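Side-chain contacts in oxidoreductase, short-chain dehydrogenase/reductase family (Aeromonas hydrophila subsp. hydrophila, PDB 3L6E), which probably works as a nucleotide-dependent oxidoreductase of the short-chain dehydrogenase/reductase family, perhaps reducing 3-dehydrosphinganine in sphingolipid metabolism: residues 58-61 and 62-65; 104-107 and 108-112; 117-120 and 121-125; 151-154 and 155-158; 160-163 and 164-167. All blocks are in the same frame, centred on the assembly; numbering follows the deposited sequence.

Contact 1 (58-61 and 62-65). Unlike the reference sequence in segment 62-65: D63 (reference Glu).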
loop_
_atom_site.group_PDB
_atom_site.type_symbol
_atom_site.label_atom_id
_atom_site.label_comp_id
_atom_site.label_asym_id
_atom_site.label_seq_id
_atom_site.Cartn_x
_atom_site.Cartn_y
_atom_site.Cartn_z
ATOM N N LEU A 58 -13.227 -5.901 23.418
ATOM C CA LEU A 58 -13.580 -6.596 22.188
ATOM C C LEU A 58 -13.242 -8.085 22.141
ATOM O O LEU A 58 -13.301 -8.703 21.077
ATOM C CB LEU A 58 -12.989 -5.862 20.983
ATOM C CG LEU A 58 -13.564 -4.464 20.784
ATOM C CD1 LEU A 58 -12.830 -3.749 19.684
ATOM C CD2 LEU A 58 -15.054 -4.521 20.480
ATOM N N ALA A 59 -12.949 -8.667 23.301
ATOM C CA ALA A 59 -12.581 -10.072 23.378
ATOM C C ALA A 59 -13.704 -10.993 23.892
ATOM O O ALA A 59 -13.461 -12.159 24.176
ATOM C CB ALA A 59 -11.303 -10.242 24.209
ATOM N N HIS A 60 -14.928 -10.473 23.988
ATOM C CA HIS A 60 -16.088 -11.288 24.388
ATOM C C HIS A 60 -17.312 -11.044 23.509
ATOM O O HIS A 60 -17.730 -9.900 23.316
ATOM C CB HIS A 60 -16.424 -11.082 25.867
ATOM C CG HIS A 60 -15.563 -11.883 26.793
ATOM N ND1 HIS A 60 -14.289 -11.494 27.149
ATOM C CD2 HIS A 60 -15.786 -13.061 27.421
ATOM C CE1 HIS A 60 -13.765 -12.393 27.962
ATOM N NE2 HIS A 60 -14.653 -13.355 28.144
ATOM N N HIS A 61 -17.877 -12.137 22.996
ATOM C CA HIS A 61 -18.919 -12.115 21.959
ATOM C C HIS A 61 -20.112 -11.220 22.285
ATOM O O HIS A 61 -20.629 -10.532 21.405
ATOM C CB HIS A 61 -19.384 -13.544 21.637
ATOM C CG HIS A 61 -20.328 -13.633 20.472
ATOM N ND1 HIS A 61 -21.619 -14.102 20.594
ATOM C CD2 HIS A 61 -20.170 -13.305 19.167
ATOM C CE1 HIS A 61 -22.214 -14.061 19.415
ATOM N NE2 HIS A 61 -21.357 -13.579 18.532
ATOM N N GLU A 62 -20.548 -11.231 23.542
ATOM C CA GLU A 62 -21.627 -10.350 23.979
ATOM C C GLU A 62 -21.192 -8.883 23.958
ATOM O O GLU A 62 -21.905 -8.033 23.430
ATOM C CB GLU A 62 -22.196 -10.758 25.354
ATOM C CG GLU A 62 -21.171 -11.101 26.440
ATOM C CD GLU A 62 -20.710 -12.551 26.387
ATOM O OE1 GLU A 62 -19.478 -12.786 26.362
ATOM O OE2 GLU A 62 -21.578 -13.453 26.365
ATOM N N ASP A 63 -20.008 -8.608 24.503
ATOM C CA ASP A 63 -19.441 -7.257 24.566
ATOM C C ASP A 63 -19.295 -6.604 23.176
ATOM O O ASP A 63 -19.462 -5.394 23.022
ATOM C CB ASP A 63 -18.084 -7.290 25.291
ATOM C CG ASP A 63 -18.173 -7.885 26.704
ATOM O OD1 ASP A 63 -18.832 -8.933 26.894
ATOM O OD2 ASP A 63 -17.564 -7.309 27.634
ATOM N N VAL A 64 -18.998 -7.423 22.171
ATOM C CA VAL A 64 -18.887 -6.959 20.783
ATOM C C VAL A 64 -20.266 -6.615 20.221
ATOM O O VAL A 64 -20.425 -5.589 19.563
ATOM C CB VAL A 64 -18.160 -7.992 19.891
ATOM C CG1 VAL A 64 -18.200 -7.585 18.419
ATOM C CG2 VAL A 64 -16.724 -8.151 20.351
ATOM N N ASP A 65 -21.241 -7.483 20.496
ATOM C CA ASP A 65 -22.637 -7.293 20.103
ATOM C C ASP A 65 -23.192 -5.961 20.605
ATOM O O ASP A 65 -23.824 -5.222 19.845
ATOM C CB ASP A 65 -23.510 -8.443 20.638
ATOM C CG ASP A 65 -23.281 -9.765 19.902
ATOM O OD1 ASP A 65 -23.112 -9.769 18.662
ATOM O OD2 ASP A 65 -23.297 -10.824 20.569
#
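H60 O takes the amide of V64 (V64 N to H60 O 3.0 Å) and H61 O takes that of D65, so the chain goes straight from loop into helix, with H60 at the N-cap position. The side chains then pair off around this opening turn. H60 and E62 run side by side in the same direction. E62 OE1 sits at the edge of the H60 imidazole, in its plane, 3.5 Å from H60 CB. What turns the carboxylate back there is the chain of E62: its CG is wedged between backbone N and carbonyl carbon (chi1 45°), and a second bend follows at chi2. On another side of H60 CB is D63 OD1, at 3.4 Å. H61 has an acid beside it as well: D65 OD2 lies over one face of the ring, displaced toward the rim and 3.6 Å from H61 CE1, with ring and carboxylate planes 78° apart. The other carboxylate oxygen, D65 OD1, is held by Q118 NE2. On the side toward helix 98-123, L58 CD2 meets V64 CG2 at 4.0 Å, the two side chains crossing at about a right angle and both leaning on that helix. Acidic groups gathered at a helix start would be favoured by the helix dipole; here they mark the turn from strand 51-55 into helix 61-75 of a Rossmann fold.

Contact 2 (104-107 and 108-112); sequences VMES and NLVST. Unlike the reference sequence in segment 104-107: M105 (reference Val). Unlike the reference sequence in segment 108-112: V110 (reference Ile).
The amide of N108 is the flat group to look at first: V104 O lies over one of its faces, 3.3 Å from N108 CG, while the S107 hydroxyl sits toward one end of it, with S107 OG 3.5 Å from that same carbon. The amide was probably built the wrong way round, so the partners of its nitrogen and oxygen stay doubtful. Below it the backbone is irregular. N108 N shares weak bonds between V104 O and M105 O, and the helix widens into a pi-type turn over 108-110. The corresponding helix of classical short-chain dehydrogenases likewise carries an asparagine at a kink. Two hydroxyls fold back onto the carbonyls here. S111 OG gives its proton to S107 O at 2.7 Å, coming in from above the carbonyl plane, 38° out of it; chi1 of 78° places OG between backbone N and carbonyl carbon, within range of that oxygen. T112 OG1 does the same for N108 O at 2.7 Å, with the hydroxyl almost in line with the N108 C=O bond. On the outer side E106 and V110 lie alongside each other, V110 CG2 3.9 Å from E106 CG, and V110 CB is pressed to 3.0 Å from E106 O. Around this stretch of helix 98-123, S111 packs on L58 and has a weak bond to H83 of strand 80-84, while L109 and T112 both rest on M155 of the neighbouring helix 145-165.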
loop_
_atom_site.group_PDB
_atom_site.type_symbol
_atom_site.label_atom_id
_atom_site.label_comp_id
_atom_site.label_asym_id
_atom_site.label_seq_id
_atom_site.Cartn_x
_atom_site.Cartn_y
_atom_site.Cartn_z
ATOM N N VAL A 104 -2.432 -11.751 25.598
ATOM C CA VAL A 104 -1.967 -11.128 24.353
ATOM C C VAL A 104 -2.790 -11.570 23.148
ATOM O O VAL A 104 -3.321 -10.744 22.404
ATOM C CB VAL A 104 -0.456 -11.439 24.090
ATOM C CG1 VAL A 104 -0.025 -11.008 22.683
ATOM C CG2 VAL A 104 0.430 -10.777 25.138
HETATM N N MSE A 105 -2.905 -12.878 22.969
HETATM C CA MSE A 105 -3.552 -13.416 21.787
HETATM C C MSE A 105 -5.062 -13.229 21.799
HETATM O O MSE A 105 -5.678 -13.063 20.742
HETATM C CB MSE A 105 -3.193 -14.883 21.615
HETATM C CG MSE A 105 -3.987 -15.841 22.467
HETATM SE SE MSE A 105 -3.445 -17.658 22.073
HETATM C CE MSE A 105 -1.621 -17.283 21.510
ATOM N N GLU A 106 -5.649 -13.252 22.991
ATOM C CA GLU A 106 -7.086 -13.077 23.118
ATOM C C GLU A 106 -7.497 -11.634 22.878
ATOM O O GLU A 106 -8.559 -11.373 22.321
ATOM C CB GLU A 106 -7.601 -13.594 24.463
ATOM C CG GLU A 106 -7.687 -15.119 24.529
ATOM C CD GLU A 106 -8.501 -15.623 25.712
ATOM O OE1 GLU A 106 -8.129 -16.678 26.272
ATOM O OE2 GLU A 106 -9.504 -14.966 26.080
ATOM N N SER A 107 -6.654 -10.689 23.269
ATOM C CA SER A 107 -6.923 -9.313 22.921
ATOM C C SER A 107 -6.681 -9.095 21.423
ATOM O O SER A 107 -7.227 -8.152 20.837
ATOM C CB SER A 107 -6.055 -8.351 23.726
ATOM O OG SER A 107 -5.175 -7.643 22.869
ATOM N N ASN A 108 -5.882 -9.964 20.833
ATOM C CA ASN A 108 -5.535 -9.766 19.458
ATOM C C ASN A 108 -6.204 -10.608 18.431
ATOM O O ASN A 108 -6.713 -10.087 17.498
ATOM C CB ASN A 108 -4.054 -9.730 19.267
ATOM C CG ASN A 108 -3.460 -8.595 19.957
ATOM O OD1 ASN A 108 -4.119 -7.917 20.690
ATOM N ND2 ASN A 108 -2.231 -8.366 19.732
ATOM N N LEU A 109 -6.213 -11.906 18.595
ATOM C CA LEU A 109 -6.816 -12.697 17.589
ATOM C C LEU A 109 -8.295 -12.796 17.775
ATOM O O LEU A 109 -9.015 -12.707 16.876
ATOM C CB LEU A 109 -6.168 -14.034 17.548
ATOM C CG LEU A 109 -6.707 -14.978 16.520
ATOM C CD1 LEU A 109 -6.823 -14.380 15.170
ATOM C CD2 LEU A 109 -5.810 -16.151 16.520
ATOM N N VAL A 110 -8.720 -12.957 18.984
ATOM C CA VAL A 110 -10.123 -13.064 19.356
ATOM C C VAL A 110 -10.882 -11.785 19.003
ATOM O O VAL A 110 -11.972 -11.840 18.418
ATOM C CB VAL A 110 -10.278 -13.402 20.860
ATOM C CG1 VAL A 110 -11.731 -13.380 21.288
ATOM C CG2 VAL A 110 -9.665 -14.762 21.169
ATOM N N SER A 111 -10.308 -10.633 19.342
ATOM C CA SER A 111 -10.953 -9.370 19.013
ATOM C C SER A 111 -11.007 -9.273 17.501
ATOM O O SER A 111 -12.032 -8.887 16.946
ATOM C CB SER A 111 -10.238 -8.166 19.644
ATOM O OG SER A 111 -9.059 -7.803 18.932
ATOM N N THR A 112 -9.931 -9.681 16.830
ATOM C CA THR A 112 -9.899 -9.578 15.374
ATOM C C THR A 112 -11.002 -10.419 14.738
ATOM O O THR A 112 -11.694 -9.952 13.838
ATOM C CB THR A 112 -8.528 -9.918 14.767
ATOM O OG1 THR A 112 -7.557 -8.982 15.235
ATOM C CG2 THR A 112 -8.572 -9.817 13.251
#

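Contact 3 (117-120 and 121-125); sequences QQTV and RLIGE. Unlike the reference sequence in segment 121-125: E125 (reference Asp).
R121 leaves the helix with CB 3.4 Å from Q117 O, beyond the oxygen that its own backbone N bonds to. CG then points away from the backbone N (chi1 169°), the chain runs extended to CD, and a bend at chi3 swings the guanidinium across to Q118. There NE and NH2 close side-on over a single atom: NE reaches Q118 OE1 at 3.1 Å, and NH2 reaches the same oxygen at 2.7 Å. The two bonds are not alike. OE1 lies in the guanidinium plane for both, but NE stands 66° out of the amide plane of Q118, whereas NH2 is tilted by just 28°, both arriving from the same face. Since Q118 NE2 is hydrogen-bonded to D65 OD1 of helix 61-75, the amide is fixed at both ends. Next to Q118 in sequence, T119 packs its CG2 on I123 CG1, one turn farther on, at 3.7 Å, the two side chains pointing the same way, while T119 OG1 turns back to V115 O. V120 O closes the stretch by accepting a weak bond from G124 N. This is an i to i+3 side-chain bridge on an alpha-helix, in the last turns of helix 98-123 of the Rossmann fold, beside helix 61-75.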
loop_
_atom_site.group_PDB
_atom_site.type_symbol
_atom_site.label_atom_id
_atom_site.label_comp_id
_atom_site.label_asym_id
_atom_site.label_seq_id
_atom_site.Cartn_x
_atom_site.Cartn_y
_atom_site.Cartn_z
ATOM N N GLN A 117 -16.449 -10.973 12.219
ATOM C CA GLN A 117 -17.726 -11.690 12.093
ATOM C C GLN A 117 -18.908 -10.773 12.300
ATOM O O GLN A 117 -19.921 -10.901 11.622
ATOM C CB GLN A 117 -17.826 -12.844 13.090
ATOM C CG GLN A 117 -16.900 -13.972 12.785
ATOM C CD GLN A 117 -16.854 -15.005 13.878
ATOM O OE1 GLN A 117 -16.185 -16.027 13.728
ATOM N NE2 GLN A 117 -17.573 -14.762 14.981
ATOM N N GLN A 118 -18.780 -9.870 13.261
ATOM C CA GLN A 118 -19.781 -8.847 13.493
ATOM C C GLN A 118 -19.926 -7.930 12.251
ATOM O O GLN A 118 -21.029 -7.518 11.914
ATOM C CB GLN A 118 -19.433 -8.069 14.772
ATOM C CG GLN A 118 -20.463 -7.050 15.237
ATOM C CD GLN A 118 -21.676 -7.647 15.938
ATOM O OE1 GLN A 118 -22.768 -7.080 15.873
ATOM N NE2 GLN A 118 -21.494 -8.785 16.618
ATOM N N THR A 119 -18.817 -7.649 11.564
ATOM C CA THR A 119 -18.824 -6.832 10.325
ATOM C C THR A 119 -19.450 -7.560 9.132
ATOM O O THR A 119 -20.154 -6.953 8.327
ATOM C CB THR A 119 -17.387 -6.365 9.942
ATOM O OG1 THR A 119 -16.803 -5.663 11.048
ATOM C CG2 THR A 119 -17.402 -5.453 8.699
ATOM N N VAL A 120 -19.171 -8.850 9.005
ATOM C CA VAL A 120 -19.782 -9.677 7.965
ATOM C C VAL A 120 -21.307 -9.666 8.179
ATOM O O VAL A 120 -22.087 -9.382 7.265
ATOM C CB VAL A 120 -19.232 -11.131 8.004
ATOM C CG1 VAL A 120 -19.970 -12.037 7.023
ATOM C CG2 VAL A 120 -17.716 -11.167 7.738
ATOM N N ARG A 121 -21.709 -9.930 9.413
ATOM C CA ARG A 121 -23.112 -9.912 9.788
ATOM C C ARG A 121 -23.778 -8.573 9.435
ATOM O O ARG A 121 -24.823 -8.548 8.763
ATOM C CB ARG A 121 -23.238 -10.232 11.281
ATOM C CG ARG A 121 -24.624 -9.993 11.861
ATOM C CD ARG A 121 -24.593 -10.136 13.380
ATOM N NE ARG A 121 -24.487 -8.838 14.058
ATOM C CZ ARG A 121 -25.493 -7.972 14.196
ATOM N NH1 ARG A 121 -26.702 -8.240 13.693
ATOM N NH2 ARG A 121 -25.292 -6.827 14.841
ATOM N N LEU A 122 -23.156 -7.470 9.865
ATOM C CA LEU A 122 -23.734 -6.129 9.697
ATOM C C LEU A 122 -23.768 -5.617 8.258
ATOM O O LEU A 122 -24.795 -5.108 7.796
ATOM C CB LEU A 122 -22.997 -5.107 10.565
ATOM C CG LEU A 122 -23.587 -4.850 11.947
ATOM C CD1 LEU A 122 -22.638 -3.934 12.723
ATOM C CD2 LEU A 122 -25.002 -4.249 11.852
ATOM N N ILE A 123 -22.644 -5.737 7.555
ATOM C CA ILE A 123 -22.514 -5.126 6.239
ATOM C C ILE A 123 -22.017 -6.080 5.141
ATOM O O ILE A 123 -21.594 -5.645 4.072
ATOM C CB ILE A 123 -21.688 -3.795 6.288
ATOM C CG1 ILE A 123 -20.269 -4.023 6.844
ATOM C CG2 ILE A 123 -22.413 -2.746 7.117
ATOM C CD1 ILE A 123 -19.292 -2.828 6.583
ATOM N N GLY A 124 -22.094 -7.380 5.399
ATOM C CA GLY A 124 -21.694 -8.380 4.400
ATOM C C GLY A 124 -22.518 -8.324 3.120
ATOM O O GLY A 124 -21.996 -8.516 2.029
ATOM N N GLU A 125 -23.806 -8.040 3.243
ATOM C CA GLU A 125 -24.656 -7.953 2.052
ATOM C C GLU A 125 -24.685 -6.563 1.430
ATOM O O GLU A 125 -24.713 -6.426 0.214
ATOM C CB GLU A 125 -26.068 -8.459 2.345
ATOM C CG GLU A 125 -26.079 -9.935 2.727
ATOM C CD GLU A 125 -27.301 -10.668 2.228
ATOM O OE1 GLU A 125 -27.630 -10.537 1.023
ATOM O OE2 GLU A 125 -27.928 -11.391 3.036
#

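Contact 4 (151-154 and 155-158)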
loop_
_atom_site.group_PDB
_atom_site.type_symbol
_atom_site.label_atom_id
_atom_site.label_comp_id
_atom_site.label_asym_id
_atom_site.label_seq_id
_atom_site.Cartn_x
_atom_site.Cartn_y
_atom_site.Cartn_z
ATOM N N SER A 151 1.332 -13.825 16.953
ATOM C CA SER A 151 0.124 -13.012 16.993
ATOM C C SER A 151 -0.299 -12.474 15.632
ATOM O O SER A 151 -1.442 -12.691 15.210
ATOM C CB SER A 151 0.280 -11.859 17.989
ATOM O OG SER A 151 -0.961 -11.223 18.226
ATOM N N LYS A 152 0.609 -11.775 14.952
ATOM C CA LYS A 152 0.290 -11.169 13.665
ATOM C C LYS A 152 0.062 -12.190 12.546
ATOM O O LYS A 152 -0.866 -12.016 11.759
ATOM C CB LYS A 152 1.316 -10.097 13.252
ATOM C CG LYS A 152 2.732 -10.580 13.037
ATOM C CD LYS A 152 3.647 -9.417 12.674
ATOM C CE LYS A 152 4.998 -9.567 13.383
ATOM N NZ LYS A 152 5.321 -8.367 14.247
ATOM N N TRP A 153 0.897 -13.233 12.469
ATOM C CA TRP A 153 0.670 -14.303 11.480
ATOM C C TRP A 153 -0.685 -15.010 11.620
ATOM O O TRP A 153 -1.393 -15.164 10.633
ATOM C CB TRP A 153 1.849 -15.287 11.382
ATOM C CG TRP A 153 2.947 -14.675 10.586
ATOM C CD1 TRP A 153 4.109 -14.138 11.069
ATOM C CD2 TRP A 153 2.954 -14.442 9.170
ATOM N NE1 TRP A 153 4.857 -13.618 10.039
ATOM C CE2 TRP A 153 4.170 -13.779 8.863
ATOM C CE3 TRP A 153 2.059 -14.746 8.125
ATOM C CZ2 TRP A 153 4.522 -13.415 7.546
ATOM C CZ3 TRP A 153 2.405 -14.383 6.817
ATOM C CH2 TRP A 153 3.629 -13.718 6.541
ATOM N N GLY A 154 -1.059 -15.382 12.837
ATOM C CA GLY A 154 -2.408 -15.886 13.099
ATOM C C GLY A 154 -3.532 -14.992 12.580
ATOM O O GLY A 154 -4.492 -15.489 11.981
HETATM N N MSE A 155 -3.408 -13.682 12.801
HETATM C CA MSE A 155 -4.405 -12.708 12.351
HETATM C C MSE A 155 -4.486 -12.637 10.833
HETATM O O MSE A 155 -5.569 -12.584 10.266
HETATM C CB MSE A 155 -4.094 -11.304 12.906
HETATM C CG MSE A 155 -4.378 -11.165 14.388
HETATM SE SE MSE A 155 -4.030 -9.371 15.073
HETATM C CE MSE A 155 -2.093 -9.433 15.255
ATOM N N ARG A 156 -3.320 -12.605 10.195
ATOM C CA ARG A 156 -3.217 -12.632 8.749
ATOM C C ARG A 156 -3.780 -13.927 8.179
ATOM O O ARG A 156 -4.478 -13.907 7.165
ATOM C CB ARG A 156 -1.772 -12.462 8.328
ATOM C CG ARG A 156 -1.572 -12.303 6.838
ATOM C CD ARG A 156 -0.134 -11.936 6.548
ATOM N NE ARG A 156 0.089 -11.668 5.130
ATOM C CZ ARG A 156 1.165 -11.059 4.637
ATOM N NH1 ARG A 156 2.139 -10.643 5.444
ATOM N NH2 ARG A 156 1.265 -10.870 3.323
ATOM N N GLY A 157 -3.481 -15.049 8.838
ATOM C CA GLY A 157 -4.011 -16.343 8.402
ATOM C C GLY A 157 -5.528 -16.276 8.337
ATOM O O GLY A 157 -6.119 -16.520 7.298
ATOM N N PHE A 158 -6.138 -15.893 9.450
ATOM C CA PHE A 158 -7.586 -15.750 9.559
ATOM C C PHE A 158 -8.157 -14.831 8.471
ATOM O O PHE A 158 -9.064 -15.221 7.748
ATOM C CB PHE A 158 -7.988 -15.229 10.955
ATOM C CG PHE A 158 -9.449 -14.865 11.061
ATOM C CD1 PHE A 158 -10.420 -15.854 11.178
ATOM C CD2 PHE A 158 -9.856 -13.540 11.005
ATOM C CE1 PHE A 158 -11.771 -15.521 11.257
ATOM C CE2 PHE A 158 -11.206 -13.197 11.068
ATOM C CZ PHE A 158 -12.165 -14.193 11.209
#
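W153 and R156 are the closest side-chain neighbours on this face of the helix: R156 CD comes to 3.5 Å from W153 CZ3, and farther out R156 NH1 approaches W153 CH2 at 3.6 Å. The two side chains run the same way, and the indole and guanidinium planes are only 2° apart, though the approach is oblique. R156 is stretched from CG to NE, which carries the charged end along the six-membered ring of the tryptophan. On another side the selenomethionine M155 curls back toward the previous turn. Its chain bends at chi3 (-79°), and CE ends 3.3 Å from K152 CA and 3.6 Å from S151 OG. Regular i+4 bonds hold the backbone underneath, among them G157 N to W153 O at 2.8 Å and F158 N to G154 O at 3.0 Å. Helix 145-165 is the crossover of the beta-alpha-beta unit between strands 128-137 and 171-181, and K152 occupies the lysine position of the YxxxK sequence typical of classical short-chain dehydrogenases. Farther out, the polar ends of the long side chains have partners of their own. E160 OE2 forms a salt bridge with R156 NE, one turn farther along, and S136 OG holds K152 NZ. M155 and R156 both touch L134 of strand 128-137, while F158 reaches away to I113 and A116 of helix 98-123.

Contact 5 (160-163 and 164-167); sequences ESLR and AELK
L162 is the hub, with L166 and E165 both set at a slant against it. From one turn on, L166 CD1 touches L162 CG at 4.1 Å, and L166 CG lies 3.4 Å from L162 O, so this leucine covers the carbonyl as well as the side chain. L166 CG is anti to its own carbonyl carbon (chi1 -64°), which swings the isobutyl group back toward L162. E165 approaches differently: it stretches out beyond CG and brings its carboxylate to the CD1 methyl of L162, with CD1 3.9 Å from both OE1 and OE2 of E165. The methyl thus meets the two oxygens evenly, a van der Waals contact of a methyl with a carboxylate, not a bond. R163 goes its own way. Its CG, between backbone N and carbonyl carbon, is 3.3 Å from A164 N, and further bends at chi2 and chi3 take the guanidinium off to the sheet, where NH2 has a salt bridge with D221 and NH1 bonds to the carbonyls of L173 and T220. The backbone unwinds under these side chains. A164 N still bonds to E160 O at 3.2 Å, but L166 N divides itself between L162 O at 2.9 Å and a weak bond to R163 O, and L166 is the first residue to leave helical angles. L162 and L166 both pack on L173, and on A116 and V120 of helix 98-123 respectively. This is the C-terminal end of the crossover helix in a Rossmann beta-alpha-beta unit, just before the chain enters strand 171-181.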
loop_
_atom_site.group_PDB
_atom_site.type_symbol
_atom_site.label_atom_id
_atom_site.label_comp_id
_atom_site.label_asym_id
_atom_site.label_seq_id
_atom_site.Cartn_x
_atom_site.Cartn_y
_atom_site.Cartn_z
ATOM N N GLU A 160 -6.937 -13.399 5.523
ATOM C CA GLU A 160 -6.747 -13.749 4.106
ATOM C C GLU A 160 -7.578 -14.966 3.730
ATOM O O GLU A 160 -7.931 -15.150 2.568
ATOM C CB GLU A 160 -5.266 -14.011 3.781
ATOM C CG GLU A 160 -4.376 -12.743 3.805
ATOM C CD GLU A 160 -2.932 -12.989 3.369
ATOM O OE1 GLU A 160 -2.587 -14.143 3.020
ATOM O OE2 GLU A 160 -2.135 -12.021 3.364
ATOM N N SER A 161 -7.847 -15.810 4.719
ATOM C CA SER A 161 -8.740 -16.940 4.558
ATOM C C SER A 161 -10.191 -16.451 4.547
ATOM O O SER A 161 -11.030 -16.998 3.828
ATOM C CB SER A 161 -8.508 -17.953 5.674
ATOM O OG SER A 161 -9.547 -18.901 5.724
ATOM N N LEU A 162 -10.483 -15.422 5.340
ATOM C CA LEU A 162 -11.815 -14.833 5.337
ATOM C C LEU A 162 -12.066 -14.066 4.041
ATOM O O LEU A 162 -13.174 -14.118 3.487
ATOM C CB LEU A 162 -12.022 -13.915 6.545
ATOM C CG LEU A 162 -13.392 -13.234 6.676
ATOM C CD1 LEU A 162 -14.525 -14.276 6.651
ATOM C CD2 LEU A 162 -13.459 -12.418 7.943
ATOM N N ARG A 163 -11.043 -13.351 3.559
ATOM C CA ARG A 163 -11.201 -12.575 2.324
ATOM C C ARG A 163 -11.402 -13.440 1.085
ATOM O O ARG A 163 -12.199 -13.084 0.214
ATOM C CB ARG A 163 -10.104 -11.529 2.117
ATOM C CG ARG A 163 -8.699 -12.054 1.932
ATOM C CD ARG A 163 -7.906 -11.241 0.913
ATOM N NE ARG A 163 -7.838 -9.816 1.224
ATOM C CZ ARG A 163 -6.703 -9.134 1.402
ATOM N NH1 ARG A 163 -6.747 -7.840 1.657
ATOM N NH2 ARG A 163 -5.527 -9.731 1.314
ATOM N N ALA A 164 -10.700 -14.572 1.012
ATOM C CA ALA A 164 -10.880 -15.511 -0.096
ATOM C C ALA A 164 -12.281 -16.151 -0.063
ATOM O O ALA A 164 -12.841 -16.512 -1.104
ATOM C CB ALA A 164 -9.795 -16.580 -0.082
ATOM N N GLU A 165 -12.825 -16.281 1.144
ATOM C CA GLU A 165 -14.180 -16.763 1.370
ATOM C C GLU A 165 -15.206 -15.699 0.968
ATOM O O GLU A 165 -16.295 -16.024 0.502
ATOM C CB GLU A 165 -14.320 -17.124 2.849
ATOM C CG GLU A 165 -15.700 -17.515 3.332
ATOM C CD GLU A 165 -15.767 -17.583 4.849
ATOM O OE1 GLU A 165 -16.825 -17.220 5.419
ATOM O OE2 GLU A 165 -14.759 -17.991 5.471
ATOM N N LEU A 166 -14.846 -14.427 1.148
ATOM C CA LEU A 166 -15.726 -13.312 0.798
ATOM C C LEU A 166 -15.485 -12.760 -0.611
ATOM O O LEU A 166 -15.976 -11.685 -0.951
ATOM C CB LEU A 166 -15.642 -12.192 1.841
ATOM C CG LEU A 166 -16.112 -12.453 3.277
ATOM C CD1 LEU A 166 -15.835 -11.228 4.131
ATOM C CD2 LEU A 166 -17.593 -12.853 3.360
ATOM N N LYS A 167 -14.743 -13.500 -1.434
ATOM C CA LYS A 167 -14.670 -13.207 -2.865
ATOM C C LYS A 167 -16.090 -13.021 -3.405
ATOM O O LYS A 167 -17.003 -13.772 -3.029
ATOM C CB LYS A 167 -14.004 -14.359 -3.621
ATOM C CG LYS A 167 -12.568 -14.107 -4.076
ATOM C CD LYS A 167 -12.353 -14.555 -5.532
ATOM C CE LYS A 167 -11.998 -16.036 -5.675
ATOM N NZ LYS A 167 -13.170 -16.947 -5.579
#

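From the N terminus, the five contacts follow one another in series, each local and closing about one turn; none nests in or crosses another. Contact 1 lies where the loop after strand 51-55 passes into helix 61-75. Contacts 2 and 3 sit at successive places on helix 98-123, centres about 19 Å apart, and each reaches back to contact 1: the former through L58 on S111, the latter through V64 and D65 against Q118. Contacts 4 and 5 adjoin on helix 145-165 and face the other flank of helix 98-123, contact 4 beside contact 2 and contact 5 beside contact 3, where V120 meets L166. Helix 98-123 therefore lies between helices 61-75 and 145-165.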